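Local coordinates for plasmodesmata-located protein 8 (Arabidopsis thaliana, PDB 6GRF), which probably modulates cell-to-cell trafficking at plasmodesmata and carries an ectodomain of two tandem DUF26 (Gnk2-homologous) domains, at residues A[67-72]-A[208-213]; A[120-125]-A[191-196]. All coordinates share one frame; numbering follows the deposited sequence.

Overall arrangement
The chain folds as two DUF26 domains, each with a five-stranded antiparallel sheet and two helices. Contact 1 joins the two domains: the end of strand 62-68 and the turn after it meet strand 207-213 of the second sheet. Contact 2 lies within the second domain, where edge strand 122-127 meets the end of helix 176-193. Their centres are about 16 Å apart. Both segments of contact 2 fall between those of contact 1 in sequence, and each contact uses a strand of the second domain's sheet: 207-213 in contact 1, 122-127 in contact 2. They touch where Tyr211 OH packs 3.6 Å from Cys194 O. Contact 1 is partly buried, about 9 Å from the centre of the chain; contact 2 is at the surface.

Contact 1 (A[67-72]-A[208-213]); sequences QCRDDL and YARYWG
The backbones of 67-72 and 208-213 stay well apart, with the closest CA atoms, those of Arg69 and Tyr208, 11.2 Å from each other, so long side chains make the contact. Arg69 lies where strand 62-68 gives way to a type I turn, Arg69 to Leu72. Its side chain crosses that of Tyr208 at about a right angle. Tyr208 OH sits 3.8 Å from Arg69 CG and lies in the plane of the guanidinium, at its edge. The guanidinium and phenol ring planes are 31° apart. A bend at chi3 (67°) turns the end of Arg69 toward Arg210, and Arg69 NH1 comes within 4.0 Å of Arg210 NH2. That NH1 lies at the edge of the Arg210 guanidinium, near its plane. Within the turn, Arg69 NH2 forms a salt bridge to Asp71 OD2 at 2.7 Å. Arg69 also makes a cation-pi contact with Tyr167, and both arginine side chains touch Glu103. Here the two DUF26 domains meet through a small van der Waals contact of polar and aromatic side chains. Asp71 and Glu103 may partly offset the like charges of the arginine pair, and the Asp71 bridge may help to fix the rotation of the Arg69 guanidinium, although Asp71 is poorly ordered.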
ATOM      1  N   GLN A  67       2.306  -5.468  -4.274  1.00 28.33           N
ATOM      2  CA  GLN A  67       0.999  -5.224  -4.884  1.00 29.79           C
ATOM      3  C   GLN A  67       1.175  -4.056  -5.856  1.00 31.38           C
ATOM      4  O   GLN A  67       1.518  -2.970  -5.415  1.00 31.50           O
ATOM      5  CB  GLN A  67      -0.029  -4.943  -3.784  1.00 29.90           C
ATOM      6  CG  GLN A  67      -1.417  -4.613  -4.304  1.00 31.89           C
ATOM      7  CD  GLN A  67      -2.043  -5.811  -4.978  1.00 32.03           C
ATOM      8  OE1 GLN A  67      -2.176  -5.870  -6.201  1.00 33.59           O
ATOM      9  NE2 GLN A  67      -2.454  -6.771  -4.184  1.00 31.00           N
ATOM     10  N   CYS A  68       0.993  -4.309  -7.155  1.00 33.48           N
ATOM     11  CA  CYS A  68       0.905  -3.239  -8.142  1.00 36.96           C
ATOM     12  C   CYS A  68      -0.533  -2.716  -8.190  1.00 39.82           C
ATOM     13  O   CYS A  68      -1.467  -3.409  -7.807  1.00 39.51           O
ATOM     14  CB  CYS A  68       1.308  -3.705  -9.535  1.00 39.05           C
ATOM     15  SG  CYS A  68       3.059  -4.154  -9.646  1.00 39.04           S
ATOM     16  N   ARG A  69      -0.693  -1.484  -8.677  1.00 43.06           N
ATOM     17  CA  ARG A  69      -2.011  -0.983  -9.011  1.00 47.20           C
ATOM     18  C   ARG A  69      -2.641  -1.961 -10.009  1.00 49.61           C
ATOM     19  O   ARG A  69      -2.071  -2.228 -11.052  1.00 49.19           O
ATOM     20  CB  ARG A  69      -1.926   0.442  -9.561  1.00 49.76           C
ATOM     21  CG  ARG A  69      -2.140   1.516  -8.506  1.00 50.96           C
ATOM     22  CD  ARG A  69      -2.003   2.924  -9.064  1.00 53.85           C
ATOM     23  NE  ARG A  69      -3.045   3.280 -10.012  1.00 58.00           N
ATOM     24  CZ  ARG A  69      -4.177   3.908  -9.690  1.00 62.47           C
ATOM     25  NH1 ARG A  69      -4.497   4.073  -8.417  1.00 63.04           N
ATOM     26  NH2 ARG A  69      -4.980   4.379 -10.633  1.00 65.50           N
ATOM     27  N   ASP A  70      -3.813  -2.493  -9.652  1.00 53.03           N
ATOM     28  CA  ASP A  70      -4.516  -3.515 -10.432  1.00 56.98           C
ATOM     29  C   ASP A  70      -5.013  -2.960 -11.775  1.00 61.14           C
ATOM     30  O   ASP A  70      -5.383  -3.735 -12.642  1.00 63.20           O
ATOM     31  CB  ASP A  70      -5.710  -4.082  -9.656  1.00 59.68           C
ATOM     32  CG  ASP A  70      -5.432  -5.362  -8.885  1.00 59.08           C
ATOM     33  OD1 ASP A  70      -4.676  -6.211  -9.405  1.00 59.06           O
ATOM     34  OD2 ASP A  70      -5.986  -5.508  -7.772  1.00 60.23           O
ATOM     35  N   ASP A  71      -5.044  -1.633 -11.936  1.00 63.48           N
ATOM     36  CA  ASP A  71      -5.535  -1.011 -13.178  1.00 68.77           C
ATOM     37  C   ASP A  71      -4.365  -0.666 -14.113  1.00 69.24           C
ATOM     38  O   ASP A  71      -4.514   0.189 -14.991  1.00 73.10           O
ATOM     39  CB  ASP A  71      -6.407   0.222 -12.893  1.00 71.53           C
ATOM     40  CG  ASP A  71      -5.732   1.304 -12.061  1.00 69.50           C
ATOM     41  OD1 ASP A  71      -4.808   0.967 -11.303  1.00 66.09           O
ATOM     42  OD2 ASP A  71      -6.144   2.473 -12.168  1.00 71.67           O
ATOM     43  N   LEU A  72      -3.224  -1.346 -13.954  1.00 67.57           N
ATOM     44  CA  LEU A  72      -2.038  -1.083 -14.780  1.00 68.61           C
ATOM     45  C   LEU A  72      -1.571  -2.362 -15.483  1.00 68.50           C
ATOM     46  O   LEU A  72      -1.847  -3.475 -15.033  1.00 67.51           O
ATOM     47  CB  LEU A  72      -0.927  -0.492 -13.907  1.00 66.23           C
ATOM     48  CG  LEU A  72      -1.063   1.000 -13.594  1.00 68.01           C
ATOM     49  CD1 LEU A  72       0.193   1.516 -12.905  1.00 65.75           C
ATOM     50  CD2 LEU A  72      -1.364   1.819 -14.847  1.00 72.42           C
ATOM     51  N   TYR A 208      -5.497   0.915   1.054  1.00 27.22           N
ATOM     52  CA  TYR A 208      -5.534   2.368   1.065  1.00 27.95           C
ATOM     53  C   TYR A 208      -6.744   2.889   0.276  1.00 27.06           C
ATOM     54  O   TYR A 208      -7.390   2.174  -0.475  1.00 26.48           O
ATOM     55  CB  TYR A 208      -4.234   2.965   0.530  1.00 27.91           C
ATOM     56  CG  TYR A 208      -3.980   2.813  -0.946  1.00 28.55           C
ATOM     57  CD1 TYR A 208      -3.258   1.741  -1.450  1.00 29.30           C
ATOM     58  CD2 TYR A 208      -4.399   3.778  -1.846  1.00 29.23           C
ATOM     59  CE1 TYR A 208      -2.975   1.630  -2.805  1.00 29.91           C
ATOM     60  CE2 TYR A 208      -4.141   3.675  -3.204  1.00 29.77           C
ATOM     61  CZ  TYR A 208      -3.420   2.599  -3.688  1.00 30.39           C
ATOM     62  OH  TYR A 208      -3.156   2.500  -5.027  1.00 31.28           O
ATOM     63  N   ALA A 209      -7.012   4.175   0.473  1.00 28.11           N
ATOM     64  CA  ALA A 209      -8.123   4.866  -0.127  1.00 27.67           C
ATOM     65  C   ALA A 209      -7.769   6.350  -0.240  1.00 28.61           C
ATOM     66  O   ALA A 209      -7.134   6.903   0.661  1.00 27.86           O
ATOM     67  CB  ALA A 209      -9.358   4.649   0.702  1.00 28.18           C
ATOM     68  N   ARG A 210      -8.161   6.945  -1.374  1.00 34.01           N
ATOM     69  CA  ARG A 210      -7.890   8.332  -1.739  1.00 34.29           C
ATOM     70  C   ARG A 210      -9.183   8.921  -2.303  1.00 31.36           C
ATOM     71  O   ARG A 210      -9.933   8.230  -2.939  1.00 29.81           O
ATOM     72  CB  ARG A 210      -6.871   8.494  -2.879  1.00 37.60           C
ATOM     73  CG  ARG A 210      -5.533   7.800  -2.693  1.00 42.67           C
ATOM     74  CD  ARG A 210      -4.411   8.376  -3.550  1.00 46.45           C
ATOM     75  NE  ARG A 210      -4.420   7.870  -4.914  1.00 49.92           N
ATOM     76  CZ  ARG A 210      -5.110   8.414  -5.912  1.00 51.28           C
ATOM     77  NH1 ARG A 210      -5.791   9.529  -5.698  1.00 49.95           N
ATOM     78  NH2 ARG A 210      -5.120   7.840  -7.108  1.00 52.27           N
ATOM     79  N   TYR A 211      -9.390  10.216  -2.100  1.00 30.65           N
ATOM     80  CA  TYR A 211     -10.408  10.951  -2.867  1.00 30.33           C
ATOM     81  C   TYR A 211      -9.834  12.325  -3.217  1.00 30.72           C
ATOM     82  O   TYR A 211      -8.931  12.816  -2.546  1.00 29.35           O
ATOM     83  CB  TYR A 211     -11.733  11.064  -2.102  1.00 29.77           C
ATOM     84  CG  TYR A 211     -11.681  12.083  -0.996  1.00 29.63           C
ATOM     85  CD1 TYR A 211     -11.878  13.429  -1.256  1.00 29.81           C
ATOM     86  CD2 TYR A 211     -11.338  11.714   0.292  1.00 29.58           C
ATOM     87  CE1 TYR A 211     -11.763  14.378  -0.257  1.00 29.99           C
ATOM     88  CE2 TYR A 211     -11.245  12.648   1.309  1.00 29.77           C
ATOM     89  CZ  TYR A 211     -11.458  13.984   1.032  1.00 30.09           C
ATOM     90  OH  TYR A 211     -11.357  14.906   2.029  1.00 31.03           O
ATOM     91  N   TRP A 212     -10.390  12.925  -4.275  1.00 32.02           N
ATOM     92  CA  TRP A 212      -9.994  14.244  -4.745  1.00 34.03           C
ATOM     93  C   TRP A 212     -11.159  14.894  -5.520  1.00 35.42           C
ATOM     94  O   TRP A 212     -12.047  14.212  -6.039  1.00 33.84           O
ATOM     95  CB  TRP A 212      -8.699  14.128  -5.564  1.00 34.51           C
ATOM     96  CG  TRP A 212      -8.858  13.341  -6.823  1.00 35.69           C
ATOM     97  CD1 TRP A 212      -9.116  13.850  -8.059  1.00 37.61           C
ATOM     98  CD2 TRP A 212      -8.813  11.912  -6.987  1.00 36.07           C
ATOM     99  NE1 TRP A 212      -9.224  12.845  -8.979  1.00 38.81           N
ATOM    100  CE2 TRP A 212      -9.030  11.644  -8.354  1.00 37.49           C
ATOM    101  CE3 TRP A 212      -8.594  10.830  -6.124  1.00 35.61           C
ATOM    102  CZ2 TRP A 212      -9.053  10.351  -8.877  1.00 38.52           C
ATOM    103  CZ3 TRP A 212      -8.623   9.551  -6.638  1.00 36.69           C
ATOM    104  CH2 TRP A 212      -8.848   9.314  -7.997  1.00 38.26           C
ATOM    105  N   GLY A 213     -11.175  16.229  -5.544  1.00 39.66           N
ATOM    106  CA  GLY A 213     -12.066  17.010  -6.407  1.00 43.25           C
ATOM    107  C   GLY A 213     -11.485  17.135  -7.807  1.00 47.95           C
ATOM    108  O   GLY A 213     -10.263  17.229  -7.965  1.00 48.57           O
TER

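Contact 2 (A[120-125]-A[191-196]); sequences TSLRYK and KNLCGS
This contact belongs to the helix-on-sheet packing of the second DUF26 domain, where the C-terminal end of helix 176-193 meets the edge strand 122-127. Leu193, the last helical residue, reaches across to Leu122 and Lys125. Its CD1 is the shared point of touch. Leu122 and Leu193 approach tip to tip, with Leu122 CD2 4.0 Å from Leu193 CD1. In Leu122 the CG stands anti to the backbone N (chi1 175°), which sends its methyls out toward the helix end. Lys125 meets the same leucine with the middle of its chain. Its CD lies 3.9 Å from Leu193 CD1 and 4.1 Å from Leu193 CB, and the two side chains cross at a slant. The bend at chi2 (120°) lays Lys125 CD alongside Leu193 CD1 and CB. Lys125 also touches Val202 of the neighbouring strand 199-204. Between the two contact residues Leu122 and Lys125, the strand has a classic beta bulge, Arg123 and Tyr124 facing Tyr203. Just after the helix, Cys194 leaves helical geometry and is joined by a disulfide to Cys127. Because only carbon atoms meet across it, the contact has no directional bond; the nearby disulfide is what ties this strand covalently to the end of the helix, and the leucines and lysine methylenes form a small apolar patch on the surface beside it.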
ATOM      1  N   THR A 120      -5.022  -2.883  10.426  1.00 36.64           N
ATOM      2  CA  THR A 120      -5.615  -1.627  10.003  1.00 36.42           C
ATOM      3  C   THR A 120      -4.823  -0.438  10.561  1.00 36.78           C
ATOM      4  O   THR A 120      -5.333   0.665  10.560  1.00 36.86           O
ATOM      5  CB  THR A 120      -7.076  -1.552  10.458  1.00 36.89           C
ATOM      6  OG1 THR A 120      -7.096  -1.479  11.882  1.00 38.02           O
ATOM      7  CG2 THR A 120      -7.897  -2.742  10.014  1.00 37.18           C
ATOM      8  N   SER A 121      -3.594  -0.654  11.043  1.00 37.14           N
ATOM      9  CA  SER A 121      -2.836   0.449  11.621  1.00 37.97           C
ATOM     10  C   SER A 121      -2.531   1.462  10.517  1.00 36.82           C
ATOM     11  O   SER A 121      -2.362   1.093   9.369  1.00 35.83           O
ATOM     12  CB  SER A 121      -1.585   0.002  12.339  1.00 38.80           C
ATOM     13  OG  SER A 121      -1.034  -1.150  11.740  1.00 38.52           O
ATOM     14  N   LEU A 122      -2.502   2.741  10.898  1.00 37.71           N
ATOM     15  CA  LEU A 122      -2.234   3.837   9.997  1.00 37.23           C
ATOM     16  C   LEU A 122      -0.748   3.859   9.627  1.00 36.88           C
ATOM     17  O   LEU A 122       0.103   3.952  10.487  1.00 37.55           O
ATOM     18  CB  LEU A 122      -2.641   5.142  10.689  1.00 38.81           C
ATOM     19  CG  LEU A 122      -2.311   6.419   9.917  1.00 39.11           C
ATOM     20  CD1 LEU A 122      -2.933   6.379   8.530  1.00 37.82           C
ATOM     21  CD2 LEU A 122      -2.770   7.648  10.692  1.00 40.58           C
ATOM     22  N   ARG A 123      -0.459   3.821   8.329  1.00 36.02           N
ATOM     23  CA  ARG A 123       0.913   3.867   7.836  1.00 36.44           C
ATOM     24  C   ARG A 123       1.263   5.281   7.372  1.00 36.29           C
ATOM     25  O   ARG A 123       2.349   5.756   7.656  1.00 37.03           O
ATOM     26  CB  ARG A 123       1.105   2.858   6.701  1.00 36.55           C
ATOM     27  CG  ARG A 123       1.146   1.417   7.186  1.00 38.08           C
ATOM     28  CD  ARG A 123       2.200   1.215   8.258  1.00 40.45           C
ATOM     29  NE  ARG A 123       2.769  -0.119   8.195  1.00 42.84           N
ATOM     30  CZ  ARG A 123       2.576  -1.084   9.091  1.00 44.01           C
ATOM     31  NH1 ARG A 123       1.875  -0.859  10.189  1.00 46.55           N
ATOM     32  NH2 ARG A 123       3.093  -2.277   8.880  1.00 44.18           N
ATOM     33  N   TYR A 124       0.340   5.936   6.662  1.00 34.43           N
ATOM     34  CA  TYR A 124       0.585   7.254   6.109  1.00 34.83           C
ATOM     35  C   TYR A 124      -0.755   7.905   5.727  1.00 34.25           C
ATOM     36  O   TYR A 124      -1.687   7.240   5.298  1.00 32.31           O
ATOM     37  CB  TYR A 124       1.545   7.170   4.913  1.00 34.38           C
ATOM     38  CG  TYR A 124       1.818   8.485   4.227  1.00 35.25           C
ATOM     39  CD1 TYR A 124       2.613   9.452   4.825  1.00 37.30           C
ATOM     40  CD2 TYR A 124       1.270   8.778   2.987  1.00 35.07           C
ATOM     41  CE1 TYR A 124       2.867  10.669   4.212  1.00 38.59           C
ATOM     42  CE2 TYR A 124       1.512   9.993   2.358  1.00 36.22           C
ATOM     43  CZ  TYR A 124       2.313  10.940   2.974  1.00 38.25           C
ATOM     44  OH  TYR A 124       2.545  12.146   2.378  1.00 40.85           O
ATOM     45  N   LYS A 125      -0.829   9.225   5.907  1.00 35.72           N
ATOM     46  CA  LYS A 125      -1.977  10.000   5.487  1.00 36.80           C
ATOM     47  C   LYS A 125      -1.509  11.390   5.061  1.00 38.31           C
ATOM     48  O   LYS A 125      -0.517  11.904   5.567  1.00 39.08           O
ATOM     49  CB  LYS A 125      -3.010  10.118   6.612  1.00 37.75           C
ATOM     50  CG  LYS A 125      -2.561  10.925   7.821  1.00 40.15           C
ATOM     51  CD  LYS A 125      -3.446  12.110   8.083  1.00 41.87           C
ATOM     52  CE  LYS A 125      -2.879  13.029   9.144  1.00 44.78           C
ATOM     53  NZ  LYS A 125      -2.321  14.266   8.547  1.00 46.60           N
ATOM     54  N   LYS A 191     -12.326  10.526   6.949  1.00 34.89           N
ATOM     55  CA  LYS A 191     -13.340  11.423   7.485  1.00 37.07           C
ATOM     56  C   LYS A 191     -12.809  12.117   8.743  1.00 38.72           C
ATOM     57  O   LYS A 191     -13.029  13.296   8.924  1.00 39.09           O
ATOM     58  CB  LYS A 191     -14.638  10.671   7.788  1.00 37.58           C
ATOM     59  CG  LYS A 191     -15.440  10.224   6.572  1.00 37.40           C
ATOM     60  CD  LYS A 191     -16.445   9.150   6.921  1.00 38.68           C
ATOM     61  CE  LYS A 191     -17.032   8.447   5.716  1.00 39.10           C
ATOM     62  NZ  LYS A 191     -18.144   9.222   5.112  1.00 40.59           N
ATOM     63  N   ASN A 192     -12.099  11.385   9.606  1.00 39.96           N
ATOM     64  CA  ASN A 192     -11.861  11.870  10.968  1.00 42.32           C
ATOM     65  C   ASN A 192     -10.551  12.675  11.027  1.00 42.10           C
ATOM     66  O   ASN A 192     -10.450  13.604  11.827  1.00 43.12           O
ATOM     67  CB  ASN A 192     -12.053  10.735  11.984  1.00 44.40           C
ATOM     68  CG  ASN A 192     -13.530  10.404  12.181  1.00 46.84           C
ATOM     69  OD1 ASN A 192     -14.272  11.159  12.823  1.00 49.57           O
ATOM     70  ND2 ASN A 192     -13.997   9.310  11.588  1.00 45.66           N
ATOM     71  N   LEU A 193      -9.596  12.397  10.130  1.00 40.89           N
ATOM     72  CA  LEU A 193      -8.310  13.133  10.093  1.00 41.66           C
ATOM     73  C   LEU A 193      -8.339  14.297   9.087  1.00 41.74           C
ATOM     74  O   LEU A 193      -7.625  15.281   9.271  1.00 43.45           O
ATOM     75  CB  LEU A 193      -7.182  12.159   9.741  1.00 40.68           C
ATOM     76  CG  LEU A 193      -6.981  10.986  10.704  1.00 40.82           C
ATOM     77  CD1 LEU A 193      -5.940  10.017  10.156  1.00 39.61           C
ATOM     78  CD2 LEU A 193      -6.581  11.465  12.090  1.00 42.32           C
ATOM     79  N   CYS A 194      -9.120  14.168   8.010  1.00 40.35           N
ATOM     80  CA  CYS A 194      -9.122  15.133   6.911  1.00 41.42           C
ATOM     81  C   CYS A 194     -10.544  15.656   6.670  1.00 41.52           C
ATOM     82  O   CYS A 194     -11.066  15.560   5.568  1.00 41.10           O
ATOM     83  CB  CYS A 194      -8.633  14.490   5.621  1.00 40.84           C
ATOM     84  SG  CYS A 194      -6.990  13.746   5.751  1.00 42.27           S
ATOM     85  N   GLY A 195     -11.164  16.193   7.720  1.00 42.29           N
ATOM     86  CA  GLY A 195     -12.588  16.465   7.715  1.00 42.37           C
ATOM     87  C   GLY A 195     -13.045  17.261   6.501  1.00 41.67           C
ATOM     88  O   GLY A 195     -14.047  16.891   5.882  1.00 42.90           O
ATOM     89  N   SER A 196     -12.328  18.346   6.170  1.00 40.96           N
ATOM     90  CA  SER A 196     -12.820  19.361   5.218  1.00 40.64           C
ATOM     91  C   SER A 196     -11.977  19.422   3.933  1.00 38.94           C
ATOM     92  O   SER A 196     -12.197  20.295   3.093  1.00 39.24           O
ATOM     93  CB  SER A 196     -12.861  20.715   5.873  1.00 42.92           C
ATOM     94  OG  SER A 196     -13.478  20.648   7.149  1.00 44.40           O
TER